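Local coordinates for oligopeptide ABC transporter, periplasmic oligopeptide-binding protein, putative (Thermotoga maritima MSB8, PDB 5IPW), which probably binds oligopeptides in the periplasm and delivers them to an ABC transporter for uptake, at residues A[63-71]-A[281-291]; A[348-356]-A[433-441]. One frame throughout, in Å; residues are numbered along the deposited sequence.

Interaction 1: A[63-71]-A[281-291]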
loop_
_atom_site.group_PDB
_atom_site.type_symbol
_atom_site.label_atom_id
_atom_site.label_comp_id
_atom_site.label_asym_id
_atom_site.label_seq_id
_atom_site.Cartn_x
_atom_site.Cartn_y
_atom_site.Cartn_z
ATOM N N TRP A 63 14.861 9.395 -18.660
ATOM C CA TRP A 63 13.496 8.984 -18.457
ATOM C C TRP A 63 12.676 10.238 -18.158
ATOM O O TRP A 63 12.814 10.846 -17.086
ATOM C CB TRP A 63 13.474 7.963 -17.304
ATOM C CG TRP A 63 12.154 7.541 -16.751
ATOM C CD1 TRP A 63 10.901 7.837 -17.219
ATOM C CD2 TRP A 63 11.967 6.696 -15.618
ATOM N NE1 TRP A 63 9.939 7.240 -16.421
ATOM C CE2 TRP A 63 10.575 6.530 -15.438
ATOM C CE3 TRP A 63 12.846 6.055 -14.737
ATOM C CZ2 TRP A 63 10.049 5.757 -14.408
ATOM C CZ3 TRP A 63 12.325 5.299 -13.717
ATOM C CH2 TRP A 63 10.937 5.151 -13.557
ATOM N N ARG A 64 11.826 10.609 -19.115
ATOM C CA ARG A 64 11.004 11.806 -19.015
ATOM C C ARG A 64 9.709 11.539 -18.283
ATOM O O ARG A 64 8.925 10.679 -18.686
ATOM C CB ARG A 64 10.681 12.349 -20.408
ATOM C CG ARG A 64 11.917 12.720 -21.221
ATOM C CD ARG A 64 11.564 13.014 -22.665
ATOM N NE ARG A 64 11.040 11.823 -23.326
ATOM C CZ ARG A 64 10.362 11.816 -24.470
ATOM N NH1 ARG A 64 10.110 12.946 -25.131
ATOM N NH2 ARG A 64 9.932 10.661 -24.962
ATOM N N ARG A 65 9.496 12.287 -17.202
ATOM C CA ARG A 65 8.227 12.284 -16.491
ATOM C C ARG A 65 7.755 13.718 -16.276
ATOM O O ARG A 65 8.428 14.680 -16.667
ATOM C CB ARG A 65 8.379 11.613 -15.128
ATOM C CG ARG A 65 8.977 10.219 -15.130
ATOM C CD ARG A 65 9.019 9.663 -13.705
ATOM N NE ARG A 65 8.017 8.623 -13.481
ATOM C CZ ARG A 65 7.123 8.590 -12.493
ATOM N NH1 ARG A 65 7.063 9.544 -11.578
ATOM N NH2 ARG A 65 6.274 7.569 -12.410
ATOM N N VAL A 66 6.606 13.855 -15.629
ATOM C CA VAL A 66 6.095 15.160 -15.229
ATOM C C VAL A 66 5.611 15.117 -13.781
ATOM O O VAL A 66 5.051 14.112 -13.340
ATOM C CB VAL A 66 4.937 15.633 -16.152
ATOM C CG1 VAL A 66 5.428 15.800 -17.578
ATOM C CG2 VAL A 66 3.762 14.672 -16.121
ATOM N N TRP A 67 5.821 16.211 -13.052
ATOM C CA TRP A 67 5.285 16.341 -11.686
ATOM C C TRP A 67 4.743 17.747 -11.372
ATOM O O TRP A 67 4.935 18.700 -12.138
ATOM C CB TRP A 67 6.341 15.922 -10.656
ATOM C CG TRP A 67 7.407 16.944 -10.352
ATOM C CD1 TRP A 67 7.929 17.883 -11.197
ATOM C CD2 TRP A 67 8.106 17.093 -9.112
ATOM N NE1 TRP A 67 8.898 18.616 -10.555
ATOM C CE2 TRP A 67 9.026 18.150 -9.272
ATOM C CE3 TRP A 67 8.039 16.434 -7.877
ATOM C CZ2 TRP A 67 9.873 18.567 -8.244
ATOM C CZ3 TRP A 67 8.879 16.850 -6.853
ATOM C CH2 TRP A 67 9.783 17.909 -7.044
ATOM N N LYS A 68 4.082 17.851 -10.224
ATOM C CA LYS A 68 3.471 19.100 -9.757
ATOM C C LYS A 68 4.359 19.885 -8.772
ATOM O O LYS A 68 3.852 20.566 -7.878
ATOM C CB LYS A 68 2.120 18.782 -9.114
ATOM C CG LYS A 68 1.097 18.264 -10.112
ATOM C CD LYS A 68 -0.181 17.817 -9.427
ATOM C CE LYS A 68 -1.238 17.451 -10.453
ATOM N NZ LYS A 68 -2.417 16.820 -9.809
ATOM N N GLY A 69 5.679 19.795 -8.953
ATOM C CA GLY A 69 6.646 20.485 -8.101
ATOM C C GLY A 69 6.798 19.879 -6.713
ATOM O O GLY A 69 6.224 18.823 -6.421
ATOM N N PRO A 70 7.552 20.562 -5.832
ATOM C CA PRO A 70 7.884 20.097 -4.480
ATOM C C PRO A 70 6.725 19.466 -3.716
ATOM O O PRO A 70 6.928 18.544 -2.934
ATOM C CB PRO A 70 8.349 21.374 -3.790
ATOM C CG PRO A 70 8.980 22.165 -4.889
ATOM C CD PRO A 70 8.197 21.855 -6.133
ATOM N N SER A 71 5.524 19.976 -3.948
ATOM C CA SER A 71 4.288 19.389 -3.437
ATOM C C SER A 71 4.163 17.899 -3.748
ATOM O O SER A 71 3.608 17.133 -2.969
ATOM C CB SER A 71 3.106 20.119 -4.078
ATOM O OG SER A 71 1.904 19.399 -3.900
ATOM N N TYR A 281 8.078 20.326 -14.293
ATOM C CA TYR A 281 6.993 20.936 -13.533
ATOM C C TYR A 281 5.818 21.207 -14.483
ATOM O O TYR A 281 5.998 21.711 -15.589
ATOM C CB TYR A 281 7.410 22.240 -12.825
ATOM C CG TYR A 281 6.221 22.927 -12.166
ATOM C CD1 TYR A 281 5.825 22.591 -10.876
ATOM C CD2 TYR A 281 5.461 23.873 -12.861
ATOM C CE1 TYR A 281 4.723 23.190 -10.280
ATOM C CE2 TYR A 281 4.355 24.477 -12.279
ATOM C CZ TYR A 281 3.988 24.134 -10.989
ATOM O OH TYR A 281 2.888 24.736 -10.413
ATOM N N VAL A 282 4.622 20.850 -14.045
ATOM C CA VAL A 282 3.423 21.102 -14.814
ATOM C C VAL A 282 2.357 21.713 -13.914
ATOM O O VAL A 282 2.330 21.474 -12.704
ATOM C CB VAL A 282 2.879 19.824 -15.490
ATOM C CG1 VAL A 282 3.853 19.325 -16.546
ATOM C CG2 VAL A 282 2.576 18.737 -14.467
ATOM N N LYS A 283 1.464 22.484 -14.525
ATOM C CA LYS A 283 0.524 23.308 -13.784
ATOM C C LYS A 283 -0.724 22.550 -13.332
ATOM O O LYS A 283 -1.331 22.923 -12.331
ATOM C CB LYS A 283 0.129 24.515 -14.634
ATOM C CG LYS A 283 -0.313 25.724 -13.825
ATOM C CD LYS A 283 -0.531 26.945 -14.707
ATOM C CE LYS A 283 0.775 27.473 -15.289
ATOM N NZ LYS A 283 0.594 28.811 -15.919
ATOM N N ASN A 284 -1.103 21.493 -14.052
ATOM C CA ASN A 284 -2.391 20.819 -13.816
ATOM C C ASN A 284 -2.487 19.451 -14.482
ATOM O O ASN A 284 -1.670 19.110 -15.335
ATOM C CB ASN A 284 -3.544 21.699 -14.333
ATOM C CG ASN A 284 -3.393 22.050 -15.813
ATOM O OD1 ASN A 284 -3.515 21.186 -16.681
ATOM N ND2 ASN A 284 -3.117 23.316 -16.104
ATOM N N ASP A 285 -3.517 18.694 -14.109
ATOM C CA ASP A 285 -3.809 17.392 -14.720
ATOM C C ASP A 285 -3.867 17.415 -16.240
ATOM O O ASP A 285 -3.487 16.435 -16.888
ATOM C CB ASP A 285 -5.147 16.847 -14.218
ATOM C CG ASP A 285 -5.074 16.314 -12.803
ATOM O OD1 ASP A 285 -3.952 16.061 -12.302
ATOM O OD2 ASP A 285 -6.153 16.138 -12.197
ATOM N N GLU A 286 -4.352 18.522 -16.803
ATOM C CA GLU A 286 -4.602 18.611 -18.239
ATOM C C GLU A 286 -3.315 18.707 -19.049
ATOM O O GLU A 286 -3.231 18.150 -20.134
ATOM C CB GLU A 286 -5.550 19.780 -18.569
ATOM C CG GLU A 286 -7.002 19.540 -18.154
ATOM C CD GLU A 286 -7.246 19.672 -16.659
ATOM O OE1 GLU A 286 -6.558 20.484 -15.999
ATOM O OE2 GLU A 286 -8.137 18.962 -16.143
ATOM N N VAL A 287 -2.310 19.394 -18.528
ATOM C CA VAL A 287 -0.982 19.366 -19.155
ATOM C C VAL A 287 -0.394 17.939 -19.094
ATOM O O VAL A 287 0.315 17.507 -20.005
ATOM C CB VAL A 287 -0.006 20.358 -18.485
ATOM C CG1 VAL A 287 1.358 20.329 -19.167
ATOM C CG2 VAL A 287 -0.569 21.771 -18.526
ATOM N N ILE A 288 -0.700 17.208 -18.027
ATOM C CA ILE A 288 -0.223 15.833 -17.869
ATOM C C ILE A 288 -0.805 14.930 -18.956
ATOM O O ILE A 288 -0.093 14.130 -19.570
ATOM C CB ILE A 288 -0.569 15.268 -16.469
ATOM C CG1 ILE A 288 0.230 16.010 -15.389
ATOM C CG2 ILE A 288 -0.277 13.774 -16.392
ATOM C CD1 ILE A 288 -0.245 15.756 -13.972
ATOM N N LEU A 289 -2.101 15.069 -19.193
ATOM C CA LEU A 289 -2.783 14.201 -20.131
ATOM C C LEU A 289 -2.342 14.469 -21.568
ATOM O O LEU A 289 -2.170 13.542 -22.350
ATOM C CB LEU A 289 -4.290 14.356 -19.980
ATOM C CG LEU A 289 -5.182 13.308 -20.646
ATOM C CD1 LEU A 289 -4.596 11.902 -20.605
ATOM C CD2 LEU A 289 -6.551 13.326 -19.982
ATOM N N LEU A 290 -2.128 15.733 -21.908
ATOM C CA LEU A 290 -1.710 16.078 -23.262
ATOM C C LEU A 290 -0.308 15.585 -23.584
ATOM O O LEU A 290 -0.028 15.216 -24.718
ATOM C CB LEU A 290 -1.788 17.588 -23.486
ATOM C CG LEU A 290 -3.205 18.161 -23.566
ATOM C CD1 LEU A 290 -3.132 19.674 -23.656
ATOM C CD2 LEU A 290 -3.975 17.595 -24.750
ATOM N N LYS A 291 0.571 15.595 -22.586
ATOM C CA LYS A 291 1.947 15.159 -22.784
ATOM C C LYS A 291 2.024 13.637 -22.833
ATOM O O LYS A 291 2.788 13.073 -23.616
ATOM C CB LYS A 291 2.838 15.718 -21.682
ATOM C CG LYS A 291 2.908 17.237 -21.693
ATOM C CD LYS A 291 3.876 17.775 -20.654
ATOM C CE LYS A 291 5.212 18.157 -21.272
ATOM N NZ LYS A 291 5.170 19.532 -21.849
#
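The carbonyl oxygen of Trp-67 is approached by two groups of the other segment: Val-282 N donates a hydrogen bond to Trp-67 O at 2.9 Å, and Tyr-281 CA makes a CA-H...O contact with the same oxygen. Both contacts belong to the parallel bridge of Trp-67 with Tyr-281, where strands 62-67 and 276-281 end. Beyond it, Lys-68 reaches across to the start of helix 285-293. With CG anti to the carbonyl carbon (chi1 -67°) and the rest of the chain extended, its NZ forms a salt bridge to Asp-285 OD1 at 3.0 Å, meeting the syn side of the carboxylate but 34° out of its plane. On the way, Lys-68 CE passes Ile-288 CD1. Val-66 packs between Val-282, Ile-288 and Lys-291: CG2 lies 3.8 Å from Ile-288 CG1, CB faces Val-282 CG1, and CG1 rests on Lys-291 CD. The Tyr-281 ring lies against the backbone of Lys-68 and Gly-69, its CD1 3.4 Å from Gly-69 N; the positive phi of Gly-69 by itself favours glycine. Asn-284 caps the helix, OD1 accepting from Val-287 N. Strand 62-67 is an outer strand of a mixed four-stranded sheet, parallel to 276-281; Trp-67 stacks on Tyr-253 and touches Ile-76 of helix 73-80, while Leu-289 turns to helix 311-324.

Interaction 2: A[348-356]-A[433-441]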
loop_
_atom_site.group_PDB
_atom_site.type_symbol
_atom_site.label_atom_id
_atom_site.label_comp_id
_atom_site.label_asym_id
_atom_site.label_seq_id
_atom_site.Cartn_x
_atom_site.Cartn_y
_atom_site.Cartn_z
ATOM N N SER A 348 -30.939 -0.382 16.601
ATOM C CA SER A 348 -31.722 -0.136 17.811
ATOM C C SER A 348 -33.096 -0.803 17.746
ATOM O O SER A 348 -33.541 -1.417 18.713
ATOM C CB SER A 348 -31.854 1.363 18.057
ATOM O OG SER A 348 -30.579 1.910 18.354
ATOM N N ASP A 349 -33.763 -0.644 16.610
ATOM C CA ASP A 349 -34.948 -1.423 16.252
ATOM C C ASP A 349 -34.693 -2.943 16.261
ATOM O O ASP A 349 -34.088 -3.494 15.351
ATOM C CB ASP A 349 -35.455 -0.966 14.879
ATOM C CG ASP A 349 -36.729 -1.670 14.453
ATOM O OD1 ASP A 349 -37.051 -2.743 15.011
ATOM O OD2 ASP A 349 -37.411 -1.147 13.544
ATOM N N GLU A 350 -35.212 -3.607 17.287
ATOM C CA GLU A 350 -34.987 -5.034 17.514
ATOM C C GLU A 350 -35.494 -5.936 16.380
ATOM O O GLU A 350 -34.970 -7.029 16.163
ATOM C CB GLU A 350 -35.668 -5.433 18.825
ATOM C CG GLU A 350 -35.033 -6.615 19.538
ATOM C CD GLU A 350 -35.105 -6.479 21.051
ATOM O OE1 GLU A 350 -36.166 -6.059 21.567
ATOM O OE2 GLU A 350 -34.096 -6.784 21.724
ATOM N N VAL A 351 -36.515 -5.477 15.666
ATOM C CA VAL A 351 -37.115 -6.256 14.587
ATOM C C VAL A 351 -36.182 -6.279 13.381
ATOM O O VAL A 351 -35.858 -7.349 12.866
ATOM C CB VAL A 351 -38.502 -5.696 14.183
ATOM C CG1 VAL A 351 -39.109 -6.492 13.036
ATOM C CG2 VAL A 351 -39.448 -5.706 15.373
ATOM N N LEU A 352 -35.765 -5.096 12.932
ATOM C CA LEU A 352 -34.766 -4.976 11.861
ATOM C C LEU A 352 -33.436 -5.643 12.227
ATOM O O LEU A 352 -32.833 -6.324 11.404
ATOM C CB LEU A 352 -34.516 -3.508 11.504
ATOM C CG LEU A 352 -35.482 -2.844 10.523
ATOM C CD1 LEU A 352 -35.224 -1.344 10.476
ATOM C CD2 LEU A 352 -35.341 -3.440 9.136
ATOM N N ARG A 353 -32.974 -5.453 13.456
ATOM C CA ARG A 353 -31.745 -6.108 13.883
ATOM C C ARG A 353 -31.798 -7.595 13.552
ATOM O O ARG A 353 -30.863 -8.124 12.963
ATOM C CB ARG A 353 -31.495 -5.922 15.380
ATOM C CG ARG A 353 -30.121 -6.409 15.818
ATOM C CD ARG A 353 -30.023 -6.530 17.322
ATOM N NE ARG A 353 -30.296 -5.248 17.958
ATOM C CZ ARG A 353 -30.909 -5.078 19.128
ATOM N NH1 ARG A 353 -31.343 -6.117 19.840
ATOM N NH2 ARG A 353 -31.092 -3.848 19.593
ATOM N N LYS A 354 -32.896 -8.251 13.936
ATOM C CA LYS A 354 -33.095 -9.691 13.706
ATOM C C LYS A 354 -32.993 -10.070 12.232
ATOM O O LYS A 354 -32.240 -10.975 11.870
ATOM C CB LYS A 354 -34.454 -10.144 14.256
ATOM C CG LYS A 354 -34.447 -10.503 15.737
ATOM C CD LYS A 354 -34.097 -11.970 15.985
ATOM C CE LYS A 354 -35.330 -12.867 16.031
ATOM N NZ LYS A 354 -36.045 -12.950 14.726
ATOM N N VAL A 355 -33.753 -9.373 11.391
ATOM C CA VAL A 355 -33.686 -9.561 9.940
ATOM C C VAL A 355 -32.259 -9.360 9.414
ATOM O O VAL A 355 -31.776 -10.152 8.598
ATOM C CB VAL A 355 -34.641 -8.592 9.216
ATOM C CG1 VAL A 355 -34.356 -8.530 7.717
ATOM C CG2 VAL A 355 -36.091 -8.993 9.472
ATOM N N PHE A 356 -31.596 -8.306 9.892
ATOM C CA PHE A 356 -30.240 -7.928 9.444
ATOM C C PHE A 356 -29.148 -8.947 9.815
ATOM O O PHE A 356 -28.234 -9.189 9.030
ATOM C CB PHE A 356 -29.865 -6.539 10.001
ATOM C CG PHE A 356 -30.519 -5.369 9.287
ATOM C CD1 PHE A 356 -31.462 -5.548 8.280
ATOM C CD2 PHE A 356 -30.204 -4.075 9.663
ATOM C CE1 PHE A 356 -32.049 -4.460 7.654
ATOM C CE2 PHE A 356 -30.790 -2.986 9.042
ATOM C CZ PHE A 356 -31.712 -3.180 8.036
ATOM N N LEU A 433 -42.239 -7.112 7.569
ATOM C CA LEU A 433 -41.541 -7.595 8.758
ATOM C C LEU A 433 -42.520 -8.404 9.617
ATOM O O LEU A 433 -43.730 -8.307 9.417
ATOM C CB LEU A 433 -40.983 -6.411 9.562
ATOM C CG LEU A 433 -40.086 -5.403 8.838
ATOM C CD1 LEU A 433 -39.776 -4.224 9.746
ATOM C CD2 LEU A 433 -38.799 -6.055 8.361
ATOM N N PRO A 434 -42.007 -9.182 10.593
ATOM C CA PRO A 434 -42.873 -9.932 11.515
ATOM C C PRO A 434 -43.949 -9.119 12.244
ATOM O O PRO A 434 -44.893 -9.711 12.765
ATOM C CB PRO A 434 -41.889 -10.500 12.540
ATOM C CG PRO A 434 -40.619 -10.651 11.786
ATOM C CD PRO A 434 -40.584 -9.507 10.804
ATOM N N ASP A 435 -43.811 -7.793 12.304
ATOM C CA ASP A 435 -44.836 -6.950 12.928
ATOM C C ASP A 435 -45.757 -6.270 11.903
ATOM O O ASP A 435 -46.506 -5.350 12.242
ATOM C CB ASP A 435 -44.201 -5.921 13.885
ATOM C CG ASP A 435 -43.294 -4.908 13.181
ATOM O OD1 ASP A 435 -43.328 -4.789 11.934
ATOM O OD2 ASP A 435 -42.542 -4.216 13.899
ATOM N N GLY A 436 -45.707 -6.718 10.654
ATOM C CA GLY A 436 -46.569 -6.157 9.625
ATOM C C GLY A 436 -46.088 -4.853 9.020
ATOM O O GLY A 436 -46.747 -4.305 8.129
ATOM N N ARG A 437 -44.941 -4.345 9.478
ATOM C CA ARG A 437 -44.370 -3.138 8.873
ATOM C C ARG A 437 -43.861 -3.464 7.483
ATOM O O ARG A 437 -43.347 -4.569 7.262
ATOM C CB ARG A 437 -43.204 -2.575 9.687
ATOM C CG ARG A 437 -43.550 -1.383 10.567
ATOM C CD ARG A 437 -42.286 -0.812 11.192
ATOM N NE ARG A 437 -41.622 -1.783 12.063
ATOM C CZ ARG A 437 -40.375 -1.678 12.528
ATOM N NH1 ARG A 437 -39.885 -2.633 13.323
ATOM N NH2 ARG A 437 -39.613 -0.631 12.210
ATOM N N PRO A 438 -43.981 -2.501 6.548
ATOM C CA PRO A 438 -43.377 -2.698 5.235
ATOM C C PRO A 438 -41.879 -2.885 5.403
ATOM O O PRO A 438 -41.252 -2.124 6.141
ATOM C CB PRO A 438 -43.672 -1.389 4.485
ATOM C CG PRO A 438 -44.604 -0.606 5.339
ATOM C CD PRO A 438 -44.486 -1.130 6.733
ATOM N N LEU A 439 -41.317 -3.898 4.751
ATOM C CA LEU A 439 -39.878 -4.137 4.833
ATOM C C LEU A 439 -39.137 -3.021 4.097
ATOM O O LEU A 439 -39.064 -3.001 2.864
ATOM C CB LEU A 439 -39.517 -5.510 4.279
ATOM C CG LEU A 439 -38.038 -5.848 4.415
ATOM C CD1 LEU A 439 -37.848 -7.267 4.912
ATOM C CD2 LEU A 439 -37.338 -5.649 3.089
ATOM N N ARG A 440 -38.604 -2.091 4.884
ATOM C CA ARG A 440 -38.028 -0.865 4.372
ATOM C C ARG A 440 -36.879 -0.415 5.260
ATOM O O ARG A 440 -36.913 -0.594 6.480
ATOM C CB ARG A 440 -39.096 0.231 4.305
ATOM C CG ARG A 440 -38.573 1.614 3.931
ATOM C CD ARG A 440 -39.697 2.634 3.840
ATOM N NE ARG A 440 -39.210 3.956 3.445
ATOM C CZ ARG A 440 -39.975 4.967 3.027
ATOM N NH1 ARG A 440 -41.299 4.844 2.935
ATOM N NH2 ARG A 440 -39.405 6.118 2.692
ATOM N N PHE A 441 -35.859 0.162 4.633
ATOM C CA PHE A 441 -34.803 0.852 5.360
ATOM C C PHE A 441 -34.104 1.834 4.448
ATOM O O PHE A 441 -34.293 1.809 3.234
ATOM C CB PHE A 441 -33.806 -0.127 5.979
ATOM C CG PHE A 441 -33.136 -1.030 4.988
ATOM C CD1 PHE A 441 -33.756 -2.198 4.564
ATOM C CD2 PHE A 441 -31.873 -0.729 4.496
ATOM C CE1 PHE A 441 -33.134 -3.042 3.659
ATOM C CE2 PHE A 441 -31.246 -1.569 3.588
ATOM C CZ PHE A 441 -31.878 -2.726 3.169
#
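Asp-349 and Arg-437 face each other end-on, their carboxylate and guanidinium planes only 12° apart. Both terminal nitrogens converge on one oxygen: Arg-437 NH2 lies 2.6 Å and NH1 2.9 Å from Asp-349 OD2, which sits in the guanidinium plane. Asp-349 holds CG anti to its own N (chi1 -177°), a setting in which OD2 takes the main grip of the arginine, while OD1, which keeps a weak bond from Arg-437 NH1, caps helix 350-357 by accepting from Val-351 N at 2.9 Å. Arg-437, bent at chi3, also offers its side to Asp-435, NE and NH1 both donating to OD2; Asp-435 OD1 accepts from Arg-437 N in an Asx turn. Leu-433 CD1 lies over one face of the guanidinium, and Val-351 CB comes to its edge, 3.5 Å from Arg-437 NH1. An alanine in place of Arg-437 would be likely to leave Asp-349 and Asp-435 without the positive charge between them and to uncover the flank of Val-351.

The apolar side begins at Val-351, whose CG1 meets Leu-433 CB at 3.9 Å and Pro-434 CD. One helical turn on, Val-355 CG2 touches Leu-433 CD2, the two side chains crossing at about a right angle. Phe-356 makes a T-shaped pair with Phe-441: its CZ comes over one face of that ring, 4.0 Å from Phe-441 CG. The ring planes stand at 78°. Both phenylalanines touch Leu-343 of strand 340-343.

The contact thus runs from a charged end at the helix N-terminus to an aromatic end at strand 440-445. One arginine shared by two carboxylates probably offsets their mutual repulsion and ties the 433-436 beta turn to the capped helix.

How the interactions relate
Interactions 1 and 2 are separate and follow one another along the chain, the first closing before the second opens. Their centres are 53 Å apart and their nearest atoms about 35 Å, with no touch between them. The centre of interaction 1 lies about 23 Å from the centre of the chain, at the edge of the sheet that contains strands 62-67 and 276-281; that of interaction 2 lies about 40 Å from it, where helix 350-357 meets the start of strand 440-445. Each pairs a capped helix start with a strand end or its flanking loop, and each combines a lysine or arginine salt bridge with apolar packing. Both join parts of the fold, and nothing in their geometry marks a peptide site.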